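Local coordinates for ABC transporter periplasmic peptide-binding protein (Pseudoalteromonas, PDB 4QFL), which binds dipeptides in the periplasm, here Ala-Phe, and probably delivers them to an ABC transporter for import, at residues D54-S66 against Q205-E217. Residues are numbered along the deposited sequence; the frame is centred on the assembly and turned at random.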
ATOM      1  N   ASP A  54       2.679  -5.314  -6.115  1.00 16.11           N
ATOM      2  CA  ASP A  54       3.250  -4.913  -7.389  1.00 17.17           C
ATOM      3  C   ASP A  54       3.471  -6.140  -8.256  1.00 17.84           C
ATOM      4  O   ASP A  54       3.379  -6.057  -9.475  1.00 18.49           O
ATOM      5  CB  ASP A  54       4.562  -4.147  -7.201  1.00 17.11           C
ATOM      6  CG  ASP A  54       4.346  -2.655  -6.955  1.00 19.21           C
ATOM      7  OD1 ASP A  54       3.197  -2.188  -7.089  1.00 19.17           O
ATOM      8  OD2 ASP A  54       5.325  -1.942  -6.642  1.00 15.74           O
ATOM      9  N   ILE A  55       3.754  -7.278  -7.623  1.00 17.13           N
ATOM     10  CA  ILE A  55       3.972  -8.537  -8.345  1.00 15.54           C
ATOM     11  C   ILE A  55       2.665  -9.192  -8.803  1.00 17.02           C
ATOM     12  O   ILE A  55       2.524  -9.534  -9.973  1.00 16.78           O
ATOM     13  CB  ILE A  55       4.776  -9.564  -7.505  1.00 15.67           C
ATOM     14  CG1 ILE A  55       6.145  -9.004  -7.148  1.00 16.11           C
ATOM     15  CG2 ILE A  55       4.931 -10.886  -8.252  1.00 14.23           C
ATOM     16  CD1 ILE A  55       6.940  -9.868  -6.198  1.00 16.43           C
ATOM     17  N   ILE A  56       1.707  -9.349  -7.891  1.00 16.11           N
ATOM     18  CA  ILE A  56       0.580 -10.254  -8.114  1.00 14.52           C
ATOM     19  C   ILE A  56      -0.753  -9.645  -8.567  1.00 15.89           C
ATOM     20  O   ILE A  56      -1.499 -10.278  -9.304  1.00 19.15           O
ATOM     21  CB  ILE A  56       0.309 -11.126  -6.854  1.00 14.43           C
ATOM     22  CG1 ILE A  56      -0.179 -10.257  -5.697  1.00 16.39           C
ATOM     23  CG2 ILE A  56       1.555 -11.902  -6.461  1.00 15.20           C
ATOM     24  CD1 ILE A  56      -0.500 -11.043  -4.427  1.00 15.85           C
ATOM     25  N   ALA A  57      -1.057  -8.429  -8.135  1.00 16.88           N
ATOM     26  CA  ALA A  57      -2.426  -7.917  -8.207  1.00 15.01           C
ATOM     27  C   ALA A  57      -2.955  -7.674  -9.619  1.00 17.45           C
ATOM     28  O   ALA A  57      -3.939  -8.284 -10.035  1.00 17.46           O
ATOM     29  CB  ALA A  57      -2.545  -6.654  -7.377  1.00 17.11           C
ATOM     30  N   ASN A  58      -2.299  -6.781 -10.357  1.00 18.57           N
ATOM     31  CA  ASN A  58      -2.747  -6.437 -11.699  1.00 18.99           C
ATOM     32  C   ASN A  58      -2.389  -7.496 -12.715  1.00 18.55           C
ATOM     33  O   ASN A  58      -2.905  -7.475 -13.829  1.00 20.89           O
ATOM     34  CB  ASN A  58      -2.165  -5.095 -12.156  1.00 17.23           C
ATOM     35  CG  ASN A  58      -2.739  -3.932 -11.404  1.00 20.35           C
ATOM     36  OD1 ASN A  58      -2.011  -3.155 -10.781  1.00 24.77           O
ATOM     37  ND2 ASN A  58      -4.049  -3.802 -11.448  1.00 17.36           N
ATOM     38  N   GLN A  59      -1.504  -8.413 -12.342  1.00 15.58           N
ATOM     39  CA  GLN A  59      -1.035  -9.424 -13.280  1.00 16.81           C
ATOM     40  C   GLN A  59      -1.902 -10.681 -13.289  1.00 17.92           C
ATOM     41  O   GLN A  59      -2.258 -11.184 -14.345  1.00 19.38           O
ATOM     42  CB  GLN A  59       0.426  -9.773 -13.009  1.00 17.93           C
ATOM     43  CG  GLN A  59       1.425  -8.725 -13.501  1.00 18.33           C
ATOM     44  CD  GLN A  59       1.248  -7.375 -12.843  1.00 17.22           C
ATOM     45  OE1 GLN A  59       1.445  -7.226 -11.634  1.00 18.28           O
ATOM     46  NE2 GLN A  59       0.878  -6.378 -13.634  1.00 15.83           N
ATOM     47  N   LEU A  60      -2.248 -11.189 -12.114  1.00 16.98           N
ATOM     48  CA  LEU A  60      -2.988 -12.443 -12.036  1.00 16.57           C
ATOM     49  C   LEU A  60      -4.480 -12.254 -11.923  1.00 17.69           C
ATOM     50  O   LEU A  60      -5.234 -13.192 -12.152  1.00 18.10           O
ATOM     51  CB  LEU A  60      -2.517 -13.266 -10.842  1.00 16.87           C
ATOM     52  CG  LEU A  60      -1.082 -13.759 -10.856  1.00 18.37           C
ATOM     53  CD1 LEU A  60      -0.740 -14.293  -9.492  1.00 18.92           C
ATOM     54  CD2 LEU A  60      -0.917 -14.834 -11.909  1.00 17.90           C
ATOM     55  N   TYR A  61      -4.908 -11.053 -11.544  1.00 15.92           N
ATOM     56  CA  TYR A  61      -6.300 -10.833 -11.145  1.00 18.03           C
ATOM     57  C   TYR A  61      -6.981  -9.638 -11.817  1.00 17.97           C
ATOM     58  O   TYR A  61      -6.329  -8.829 -12.466  1.00 17.76           O
ATOM     59  CB  TYR A  61      -6.378 -10.617  -9.630  1.00 17.34           C
ATOM     60  CG  TYR A  61      -5.901 -11.770  -8.788  1.00 18.20           C
ATOM     61  CD1 TYR A  61      -6.677 -12.914  -8.639  1.00 17.16           C
ATOM     62  CD2 TYR A  61      -4.679 -11.707  -8.112  1.00 19.06           C
ATOM     63  CE1 TYR A  61      -6.242 -13.981  -7.845  1.00 19.25           C
ATOM     64  CE2 TYR A  61      -4.236 -12.768  -7.318  1.00 18.38           C
ATOM     65  CZ  TYR A  61      -5.026 -13.899  -7.189  1.00 16.93           C
ATOM     66  OH  TYR A  61      -4.589 -14.949  -6.415  1.00 18.09           O
ATOM     67  N   ASP A  62      -8.299  -9.541 -11.640  1.00 13.99           N
ATOM     68  CA  ASP A  62      -9.041  -8.318 -11.924  1.00 19.37           C
ATOM     69  C   ASP A  62      -9.925  -7.993 -10.736  1.00 18.26           C
ATOM     70  O   ASP A  62     -10.296  -8.882  -9.979  1.00 17.25           O
ATOM     71  CB  ASP A  62      -9.944  -8.470 -13.150  1.00 17.73           C
ATOM     72  CG  ASP A  62      -9.182  -8.816 -14.415  1.00 18.09           C
ATOM     73  OD1 ASP A  62      -8.555  -7.912 -14.998  1.00 18.95           O
ATOM     74  OD2 ASP A  62      -9.249  -9.987 -14.846  1.00 20.10           O
ATOM     75  N   ARG A  63     -10.273  -6.718 -10.594  1.00 20.18           N
ATOM     76  CA  ARG A  63     -11.220  -6.267  -9.586  1.00 18.58           C
ATOM     77  C   ARG A  63     -12.574  -6.102 -10.241  1.00 17.56           C
ATOM     78  O   ARG A  63     -12.716  -6.275 -11.449  1.00 19.45           O
ATOM     79  CB  ARG A  63     -10.790  -4.920  -9.006  1.00 17.50           C
ATOM     80  CG  ARG A  63      -9.452  -4.942  -8.273  1.00 18.42           C
ATOM     81  CD  ARG A  63      -8.804  -3.547  -8.272  1.00 17.51           C
ATOM     82  NE  ARG A  63      -8.357  -3.181  -9.612  1.00 18.68           N
ATOM     83  CZ  ARG A  63      -7.778  -2.029  -9.932  1.00 19.48           C
ATOM     84  NH1 ARG A  63      -7.563  -1.108  -9.000  1.00 21.03           N
ATOM     85  NH2 ARG A  63      -7.412  -1.798 -11.187  1.00 24.00           N
ATOM     86  N   LEU A  64     -13.569  -5.767  -9.432  1.00 18.21           N
ATOM     87  CA  LEU A  64     -14.878  -5.398  -9.936  1.00 19.84           C
ATOM     88  C   LEU A  64     -14.801  -4.081 -10.703  1.00 17.99           C
ATOM     89  O   LEU A  64     -15.371  -3.926 -11.779  1.00 20.03           O
ATOM     90  CB  LEU A  64     -15.850  -5.247  -8.762  1.00 18.59           C
ATOM     91  CG  LEU A  64     -16.169  -6.557  -8.047  1.00 19.14           C
ATOM     92  CD1 LEU A  64     -17.028  -6.299  -6.820  1.00 20.73           C
ATOM     93  CD2 LEU A  64     -16.857  -7.501  -9.013  1.00 18.19           C
ATOM     94  N   ILE A  65     -14.093  -3.125 -10.117  1.00 18.83           N
ATOM     95  CA  ILE A  65     -13.960  -1.792 -10.672  1.00 17.21           C
ATOM     96  C   ILE A  65     -12.570  -1.261 -10.385  1.00 19.80           C
ATOM     97  O   ILE A  65     -11.832  -1.801  -9.541  1.00 18.08           O
ATOM     98  CB  ILE A  65     -14.946  -0.816 -10.043  1.00 14.60           C
ATOM     99  CG1 ILE A  65     -14.881  -0.911  -8.520  1.00 16.74           C
ATOM    100  CG2 ILE A  65     -16.336  -1.095 -10.524  1.00 19.60           C
ATOM    101  CD1 ILE A  65     -15.581   0.211  -7.814  1.00 18.21           C
ATOM    102  N   SER A  66     -12.217  -0.198 -11.097  1.00 17.64           N
ATOM    103  CA  SER A  66     -10.982   0.520 -10.829  1.00 18.83           C
ATOM    104  C   SER A  66     -11.271   2.017 -10.752  1.00 18.50           C
ATOM    105  O   SER A  66     -12.414   2.443 -10.877  1.00 17.42           O
ATOM    106  CB  SER A  66      -9.925   0.218 -11.905  1.00 19.62           C
ATOM    107  OG  SER A  66     -10.367   0.595 -13.205  1.00 20.04           O
ATOM    108  N   GLN A 205      -1.333 -19.781  -2.265  1.00 19.95           N
ATOM    109  CA  GLN A 205       0.041 -19.949  -2.738  1.00 20.47           C
ATOM    110  C   GLN A 205       0.101 -20.267  -4.218  1.00 22.56           C
ATOM    111  O   GLN A 205       1.035 -19.878  -4.919  1.00 22.88           O
ATOM    112  CB  GLN A 205       0.718 -21.092  -2.001  1.00 26.19           C
ATOM    113  CG  GLN A 205       0.788 -20.933  -0.515  1.00 27.94           C
ATOM    114  CD  GLN A 205       1.578 -22.051   0.108  1.00 34.00           C
ATOM    115  OE1 GLN A 205       2.807 -22.047   0.063  1.00 39.97           O
ATOM    116  NE2 GLN A 205       0.878 -23.034   0.677  1.00 29.45           N
ATOM    117  N   TYR A 206      -0.886 -21.020  -4.678  1.00 22.04           N
ATOM    118  CA  TYR A 206      -1.002 -21.379  -6.080  1.00 23.00           C
ATOM    119  C   TYR A 206      -2.299 -20.794  -6.578  1.00 18.92           C
ATOM    120  O   TYR A 206      -3.350 -21.414  -6.494  1.00 19.87           O
ATOM    121  CB  TYR A 206      -0.975 -22.888  -6.248  1.00 23.31           C
ATOM    122  CG  TYR A 206       0.318 -23.467  -5.785  1.00 21.73           C
ATOM    123  CD1 TYR A 206       0.495 -23.826  -4.461  1.00 25.24           C
ATOM    124  CD2 TYR A 206       1.379 -23.633  -6.661  1.00 23.34           C
ATOM    125  CE1 TYR A 206       1.691 -24.361  -4.017  1.00 25.72           C
ATOM    126  CE2 TYR A 206       2.580 -24.166  -6.231  1.00 28.49           C
ATOM    127  CZ  TYR A 206       2.728 -24.532  -4.902  1.00 26.66           C
ATOM    128  OH  TYR A 206       3.911 -25.064  -4.447  1.00 27.74           O
ATOM    129  N   PRO A 207      -2.215 -19.572  -7.088  1.00 18.14           N
ATOM    130  CA  PRO A 207      -3.377 -18.733  -7.332  1.00 18.36           C
ATOM    131  C   PRO A 207      -4.115 -19.079  -8.613  1.00 18.01           C
ATOM    132  O   PRO A 207      -3.528 -19.592  -9.581  1.00 17.90           O
ATOM    133  CB  PRO A 207      -2.762 -17.341  -7.448  1.00 17.57           C
ATOM    134  CG  PRO A 207      -1.417 -17.586  -8.004  1.00 18.11           C
ATOM    135  CD  PRO A 207      -0.955 -18.901  -7.454  1.00 18.98           C
ATOM    136  N   VAL A 208      -5.413 -18.785  -8.603  1.00 16.93           N
ATOM    137  CA  VAL A 208      -6.215 -18.792  -9.808  1.00 16.14           C
ATOM    138  C   VAL A 208      -6.964 -17.482  -9.892  1.00 17.01           C
ATOM    139  O   VAL A 208      -7.740 -17.150  -9.006  1.00 18.98           O
ATOM    140  CB  VAL A 208      -7.230 -19.948  -9.812  1.00 18.37           C
ATOM    141  CG1 VAL A 208      -8.157 -19.829 -11.009  1.00 15.90           C
ATOM    142  CG2 VAL A 208      -6.498 -21.289  -9.830  1.00 20.30           C
ATOM    143  N   GLY A 209      -6.727 -16.730 -10.961  1.00 18.13           N
ATOM    144  CA  GLY A 209      -7.380 -15.454 -11.149  1.00 15.89           C
ATOM    145  C   GLY A 209      -8.034 -15.373 -12.501  1.00 18.68           C
ATOM    146  O   GLY A 209      -8.212 -16.381 -13.174  1.00 17.82           O
ATOM    147  N   THR A 210      -8.399 -14.164 -12.904  1.00 17.91           N
ATOM    148  CA  THR A 210      -8.972 -13.952 -14.225  1.00 19.74           C
ATOM    149  C   THR A 210      -8.102 -12.988 -15.012  1.00 18.98           C
ATOM    150  O   THR A 210      -8.484 -12.546 -16.105  1.00 19.16           O
ATOM    151  CB  THR A 210     -10.392 -13.368 -14.141  1.00 20.59           C
ATOM    152  OG1 THR A 210     -10.376 -12.159 -13.367  1.00 18.19           O
ATOM    153  CG2 THR A 210     -11.331 -14.361 -13.493  1.00 18.03           C
ATOM    154  N   GLY A 211      -6.931 -12.684 -14.444  1.00 18.52           N
ATOM    155  CA  GLY A 211      -6.042 -11.648 -14.936  1.00 17.63           C
ATOM    156  C   GLY A 211      -5.257 -12.028 -16.169  1.00 16.51           C
ATOM    157  O   GLY A 211      -5.322 -13.173 -16.625  1.00 19.52           O
ATOM    158  N   PRO A 212      -4.494 -11.067 -16.711  1.00 19.31           N
ATOM    159  CA  PRO A 212      -3.741 -11.200 -17.972  1.00 16.98           C
ATOM    160  C   PRO A 212      -2.613 -12.233 -17.952  1.00 18.54           C
ATOM    161  O   PRO A 212      -2.186 -12.658 -19.020  1.00 19.29           O
ATOM    162  CB  PRO A 212      -3.162  -9.796 -18.190  1.00 19.33           C
ATOM    163  CG  PRO A 212      -3.134  -9.177 -16.843  1.00 17.85           C
ATOM    164  CD  PRO A 212      -4.347  -9.725 -16.126  1.00 17.80           C
ATOM    165  N   TYR A 213      -2.130 -12.611 -16.771  1.00 20.32           N
ATOM    166  CA  TYR A 213      -1.073 -13.613 -16.671  1.00 18.89           C
ATOM    167  C   TYR A 213      -1.448 -14.695 -15.682  1.00 18.89           C
ATOM    168  O   TYR A 213      -2.269 -14.485 -14.798  1.00 19.16           O
ATOM    169  CB  TYR A 213       0.255 -12.970 -16.284  1.00 17.46           C
ATOM    170  CG  TYR A 213       0.624 -11.815 -17.179  1.00 19.80           C
ATOM    171  CD1 TYR A 213       1.304 -12.025 -18.380  1.00 22.21           C
ATOM    172  CD2 TYR A 213       0.283 -10.513 -16.832  1.00 18.59           C
ATOM    173  CE1 TYR A 213       1.646 -10.963 -19.212  1.00 22.08           C
ATOM    174  CE2 TYR A 213       0.617  -9.445 -17.658  1.00 22.19           C
ATOM    175  CZ  TYR A 213       1.297  -9.679 -18.849  1.00 20.54           C
ATOM    176  OH  TYR A 213       1.633  -8.620 -19.667  1.00 25.70           O
ATOM    177  N   ILE A 214      -0.831 -15.858 -15.842  1.00 20.89           N
ATOM    178  CA  ILE A 214      -1.166 -17.038 -15.066  1.00 17.42           C
ATOM    179  C   ILE A 214       0.052 -17.479 -14.296  1.00 19.49           C
ATOM    180  O   ILE A 214       1.176 -17.330 -14.768  1.00 21.98           O
ATOM    181  CB  ILE A 214      -1.604 -18.193 -15.986  1.00 20.86           C
ATOM    182  CG1 ILE A 214      -2.728 -17.726 -16.907  1.00 20.87           C
ATOM    183  CG2 ILE A 214      -2.024 -19.407 -15.176  1.00 22.19           C
ATOM    184  CD1 ILE A 214      -3.208 -18.792 -17.857  1.00 21.35           C
ATOM    185  N   TYR A 215      -0.165 -18.022 -13.109  1.00 20.44           N
ATOM    186  CA  TYR A 215       0.930 -18.530 -12.285  1.00 21.95           C
ATOM    187  C   TYR A 215       1.607 -19.753 -12.911  1.00 23.20           C
ATOM    188  O   TYR A 215       0.936 -20.716 -13.305  1.00 22.67           O
ATOM    189  CB  TYR A 215       0.411 -18.875 -10.890  1.00 18.39           C
ATOM    190  CG  TYR A 215       1.420 -19.534  -9.985  1.00 19.34           C
ATOM    191  CD1 TYR A 215       1.665 -20.901 -10.068  1.00 21.44           C
ATOM    192  CD2 TYR A 215       2.112 -18.798  -9.031  1.00 19.31           C
ATOM    193  CE1 TYR A 215       2.577 -21.513  -9.235  1.00 22.74           C
ATOM    194  CE2 TYR A 215       3.030 -19.402  -8.191  1.00 21.65           C
ATOM    195  CZ  TYR A 215       3.253 -20.763  -8.299  1.00 21.72           C
ATOM    196  OH  TYR A 215       4.159 -21.377  -7.473  1.00 24.85           O
ATOM    197  N   LYS A 216       2.935 -19.706 -13.001  1.00 23.18           N
ATOM    198  CA  LYS A 216       3.726 -20.847 -13.470  1.00 22.69           C
ATOM    199  C   LYS A 216       4.647 -21.400 -12.374  1.00 23.19           C
ATOM    200  O   LYS A 216       4.598 -22.587 -12.053  1.00 24.97           O
ATOM    201  CB  LYS A 216       4.536 -20.461 -14.712  1.00 23.22           C
ATOM    202  CG  LYS A 216       5.389 -21.572 -15.282  1.00 29.32           C
ATOM    203  CD  LYS A 216       4.541 -22.710 -15.823  1.00 27.51           C
ATOM    204  CE  LYS A 216       5.399 -23.925 -16.199  1.00 34.11           C
ATOM    205  NZ  LYS A 216       6.375 -23.632 -17.292  1.00 34.51           N
ATOM    206  N   GLU A 217       5.459 -20.532 -11.772  1.00 23.67           N
ATOM    207  CA  GLU A 217       6.553 -20.982 -10.927  1.00 24.76           C
ATOM    208  C   GLU A 217       6.979 -19.937  -9.895  1.00 22.48           C
ATOM    209  O   GLU A 217       6.861 -18.738 -10.120  1.00 20.10           O
ATOM    210  CB  GLU A 217       7.740 -21.325 -11.832  1.00 28.28           C
ATOM    211  CG  GLU A 217       8.929 -21.972 -11.157  1.00 30.76           C
ATOM    212  CD  GLU A 217      10.094 -22.142 -12.116  1.00 35.09           C
ATOM    213  OE1 GLU A 217       9.848 -22.189 -13.341  1.00 41.37           O
ATOM    214  OE2 GLU A 217      11.252 -22.214 -11.653  1.00 41.25           O
TER
HETATM  215  O   HOH W   1      -9.249 -12.239 -10.826  1.00 18.63           O
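Gly211 and Tyr213 donate their backbone N-H groups to carbonyls at the C-terminal end of helix 50-60, whose last turn is thereby received by the loop and first residue of strand 213-219. Tyr213 N reaches Gln59 O at 2.8 Å (N-H···O angle 150°), while Gly211 N meets Leu60 O at 2.9 Å from above the carbonyl plane, a less linear bond (141°). Packing is tightest around the two glycines. The backbones close to 3.9 Å between Tyr61 CA and Gly211 CA, and a beta carbon modelled on Gly209 or Gly211 would collide with Leu60 and Tyr61. Gly209 CA adds a C-H···O contact to Leu60 O. The leucine's two methyls divide: CD1 packs on Pro207 CG, whereas CD2 touches Tyr213 O. With CG beside its backbone N (chi1 -61°), Tyr61 brings CD1 within 3.6 Å of Gly209 CA and its OH against Pro207 CB; that OH is hydrogen-bonded to Phe42 O.

Asp62 and Thr210, though buried, meet more loosely, through one direct bond and one bridging water. Thr210 OG1 donates to the anti lone pair of Asp62 OD2 at 2.9 Å; the water accepts from Asp62 N (3.0 Å) and donates to Thr210 OG1 (2.8 Å). Trp233 NE1 is also hydrogen-bonded to OD2 and Tyr232 OH to OD1. Were Asp62 replaced by alanine, the Thr210 hydroxyl would probably lose its acceptor, and Trp233 and Tyr232 their shared carboxylate.

This is structural packing away from the dipeptide pocket of this family 5 solute-binding protein, the Asn58 side chain lying about 11 Å from the bound alanine. It joins the end of helix 50-60 to the start of strand 213-219. Beyond the helix, Asp62 backbone bonds to Val185, and strand 65-67 pairs with strand 74-76; Gln59 and Tyr213 pack on Leu242 of strand 241-246, and Leu60 on Phe226 of strand 223-228.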